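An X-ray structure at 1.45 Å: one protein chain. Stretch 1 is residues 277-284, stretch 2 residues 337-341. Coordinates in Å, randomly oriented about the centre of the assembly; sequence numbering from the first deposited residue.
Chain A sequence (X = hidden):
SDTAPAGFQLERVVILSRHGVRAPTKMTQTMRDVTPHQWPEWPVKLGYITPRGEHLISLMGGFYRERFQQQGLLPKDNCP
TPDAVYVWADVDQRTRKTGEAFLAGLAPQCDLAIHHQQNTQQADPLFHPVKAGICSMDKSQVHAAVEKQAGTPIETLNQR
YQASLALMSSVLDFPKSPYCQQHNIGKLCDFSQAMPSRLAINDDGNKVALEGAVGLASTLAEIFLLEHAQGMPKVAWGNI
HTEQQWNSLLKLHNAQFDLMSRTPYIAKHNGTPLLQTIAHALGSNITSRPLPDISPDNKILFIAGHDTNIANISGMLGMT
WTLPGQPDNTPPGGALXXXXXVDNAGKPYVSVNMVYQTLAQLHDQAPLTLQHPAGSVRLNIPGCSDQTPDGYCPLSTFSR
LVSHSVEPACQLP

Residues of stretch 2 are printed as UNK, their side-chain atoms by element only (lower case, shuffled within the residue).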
# COMPACT_ATOMS: atom_id res chain seq x y z
N THR A 277 -9.09 -11.24 -7.69
CA THR A 277 -8.07 -11.33 -8.72
C THR A 277 -6.81 -12.06 -8.23
O THR A 277 -6.27 -12.95 -8.89
CB THR A 277 -7.75 -9.94 -9.25
OG1 THR A 277 -8.92 -9.44 -9.89
CG2 THR A 277 -6.65 -9.92 -10.29
N ILE A 278 -6.37 -11.67 -7.04
CA ILE A 278 -5.19 -12.29 -6.42
C ILE A 278 -5.42 -13.77 -6.17
O ILE A 278 -4.61 -14.65 -6.56
CB ILE A 278 -4.83 -11.57 -5.10
CG1 ILE A 278 -4.29 -10.18 -5.42
CG2 ILE A 278 -3.80 -12.37 -4.30
CD1 ILE A 278 -4.24 -9.22 -4.27
N ALA A 279 -6.56 -14.10 -5.56
CA ALA A 279 -6.89 -15.48 -5.28
C ALA A 279 -6.96 -16.32 -6.56
O ALA A 279 -6.42 -17.43 -6.65
CB ALA A 279 -8.21 -15.56 -4.53
N HIS A 280 -7.67 -15.82 -7.55
CA HIS A 280 -7.77 -16.49 -8.82
C HIS A 280 -6.38 -16.75 -9.44
O HIS A 280 -6.08 -17.84 -9.92
CB HIS A 280 -8.63 -15.66 -9.78
CG HIS A 280 -8.75 -16.29 -11.11
ND1 HIS A 280 -7.88 -16.00 -12.14
CD2 HIS A 280 -9.59 -17.23 -11.58
CE1 HIS A 280 -8.19 -16.73 -13.20
NE2 HIS A 280 -9.24 -17.48 -12.89
N ALA A 281 -5.51 -15.75 -9.33
CA ALA A 281 -4.15 -15.84 -9.92
C ALA A 281 -3.33 -16.89 -9.18
O ALA A 281 -2.44 -17.50 -9.76
CB ALA A 281 -3.45 -14.54 -9.90
N LEU A 282 -3.65 -17.13 -7.90
CA LEU A 282 -2.94 -18.12 -7.09
C LEU A 282 -3.47 -19.52 -7.27
O LEU A 282 -2.87 -20.48 -6.77
CB LEU A 282 -2.99 -17.72 -5.62
CG LEU A 282 -2.26 -16.46 -5.23
CD1 LEU A 282 -2.68 -15.95 -3.85
CD2 LEU A 282 -0.76 -16.66 -5.23
N GLY A 283 -4.61 -19.63 -7.95
CA GLY A 283 -5.19 -20.93 -8.28
C GLY A 283 -6.56 -21.24 -7.66
O GLY A 283 -7.05 -22.35 -7.86
N SER A 284 -7.19 -20.29 -6.97
CA SER A 284 -8.52 -20.51 -6.44
C SER A 284 -9.50 -20.69 -7.56
O SER A 284 -9.43 -19.98 -8.56
CB SER A 284 -8.99 -19.36 -5.56
OG SER A 284 -8.07 -19.06 -4.54
N UNK A 337 3.44 -9.67 -1.25
CA UNK A 337 3.90 -10.68 -2.17
C UNK A 337 3.26 -11.98 -1.75
O UNK A 337 3.60 -12.56 -0.72
c UNK A 337 5.87 -11.88 -3.16
c UNK A 337 6.09 -9.44 -2.49
c UNK A 337 5.43 -10.81 -2.18
N UNK A 338 2.37 -12.45 -2.59
CA UNK A 338 1.65 -13.71 -2.41
C UNK A 338 2.31 -14.78 -3.26
O UNK A 338 2.44 -14.61 -4.47
c UNK A 338 -2.38 -12.31 -0.39
c UNK A 338 0.19 -13.61 -2.83
c UNK A 338 -1.41 -10.46 -1.56
c UNK A 338 -1.55 -13.17 -1.11
c UNK A 338 -0.64 -11.30 -2.30
c UNK A 338 -0.62 -12.66 -2.03
c UNK A 338 -2.26 -10.94 -0.61
N UNK A 339 2.74 -15.88 -2.64
CA UNK A 339 3.50 -16.94 -3.31
C UNK A 339 2.69 -18.20 -3.27
O UNK A 339 2.27 -18.64 -2.19
c UNK A 339 5.73 -15.96 -2.73
c UNK A 339 4.83 -17.17 -2.62
c UNK A 339 7.11 -16.10 -2.11
o UNK A 339 7.94 -15.22 -2.43
o UNK A 339 7.36 -17.03 -1.33
N UNK A 340 2.56 -18.83 -4.42
CA UNK A 340 1.95 -20.15 -4.54
C UNK A 340 3.05 -21.17 -4.57
O UNK A 340 3.81 -21.23 -5.53
c UNK A 340 0.57 -21.69 -6.07
c UNK A 340 1.07 -20.29 -5.81
c UNK A 340 0.07 -21.88 -7.50
n UNK A 340 -1.39 -25.20 -7.97
n UNK A 340 -2.44 -23.34 -7.24
n UNK A 340 -0.18 -23.24 -7.84
c UNK A 340 -1.33 -23.92 -7.66
N UNK A 341 3.13 -21.97 -3.50
CA UNK A 341 4.12 -23.02 -3.34
C UNK A 341 3.42 -24.35 -3.44
O UNK A 341 2.26 -24.47 -3.03
c UNK A 341 7.56 -20.53 -1.75
n UNK A 341 6.51 -19.76 -1.33
c UNK A 341 5.36 -20.51 -1.36
c UNK A 341 9.74 -21.20 -2.34
c UNK A 341 9.29 -22.49 -2.62
c UNK A 341 8.90 -20.21 -1.91
c UNK A 341 7.95 -22.81 -2.47
c UNK A 341 4.74 -22.92 -1.95
c UNK A 341 7.06 -21.82 -2.03
c UNK A 341 5.65 -21.79 -1.78
O HOH W 1 -4.97 -24.61 -7.68

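Position 337 carries three side-chain carbons, the first bonded to the other two, so the branch sits directly at CB. None of them comes near stretch 1. A beta-branched, purely apolar side chain of three carbons is valine, Val 337, buried in a strand and contributing nothing to this contact.

Position 338 has seven carbons: one methylene followed by a ring of six, with no oxygen on the ring. Its CA-to-CB bond points toward the helix, and its CB lies 3.8 Å from CD1 of Leu 282. The ring offers a face to Ile 278, whose CG2 sits 3.8 Å from the ring centroid and only 8° off the normal. Seven carbons with a bare six-membered ring mean phenylalanine. In Phe 338 the closest ring atom to that methyl is CD1, 3.9 Å from Ile 278 CG2; a methyl so nearly centred over the ring makes a CH-pi contact as well as apolar packing.

Position 339 holds three carbons in a row, the third bearing two oxygens. Its CA-to-CB bond points away from stretch 1, as alternation along a strand predicts, and its nearest side-chain atom, CB, lies 6.2 Å from CD2 of Leu 282. The chain ends in a carboxylate after two methylenes, which is glutamate. What Glu 339 gives the helix is backbone: its C atom lies 4.3 Å from CD2 of Leu 282.

At position 340 three carbons lead to a nitrogen, then to a carbon carrying two more nitrogens. CA-to-CB again points toward the helix, and the long chain reaches the helix's last turn, where one terminal nitrogen lies 2.9 Å from O of Leu 282. The planar three-nitrogen end is a guanidinium, so this is arginine. Arg 340 has chi1 to chi3 all t, and its NH1 donates to that carbonyl at an angle of 167°.

Position 341 has one carbon leading to fused five- and six-membered rings that hold eight carbons and one nitrogen. It makes no contact with stretch 1. The indole identifies tryptophan; Trp 341 NE1 donates to OE1 of Glu 339 at 2.9 Å, a bond that stays within the strand.

The contact follows simple rules. Helix and strand run at 26° with their axes 9.4 Å apart at closest approach, and alternate strand residues, 338 and 340, do the reaching. Ile 278 and Leu 282, one helical turn apart, supply the apolar packing, while Arg 340 bonds to the helix end. There Gly 283 takes a positive phi in a Schellman motif; an ideal CB would stand 2.3 Å from NH1 of Arg 340, a clash, and would also jam against the preceding carbonyl. A water completes the corner, accepting from Arg 340 NH1 at 2.9 Å and donating to Gly 283 O at 3.1 Å.

Stretch 2, residues 337-341: VFERW
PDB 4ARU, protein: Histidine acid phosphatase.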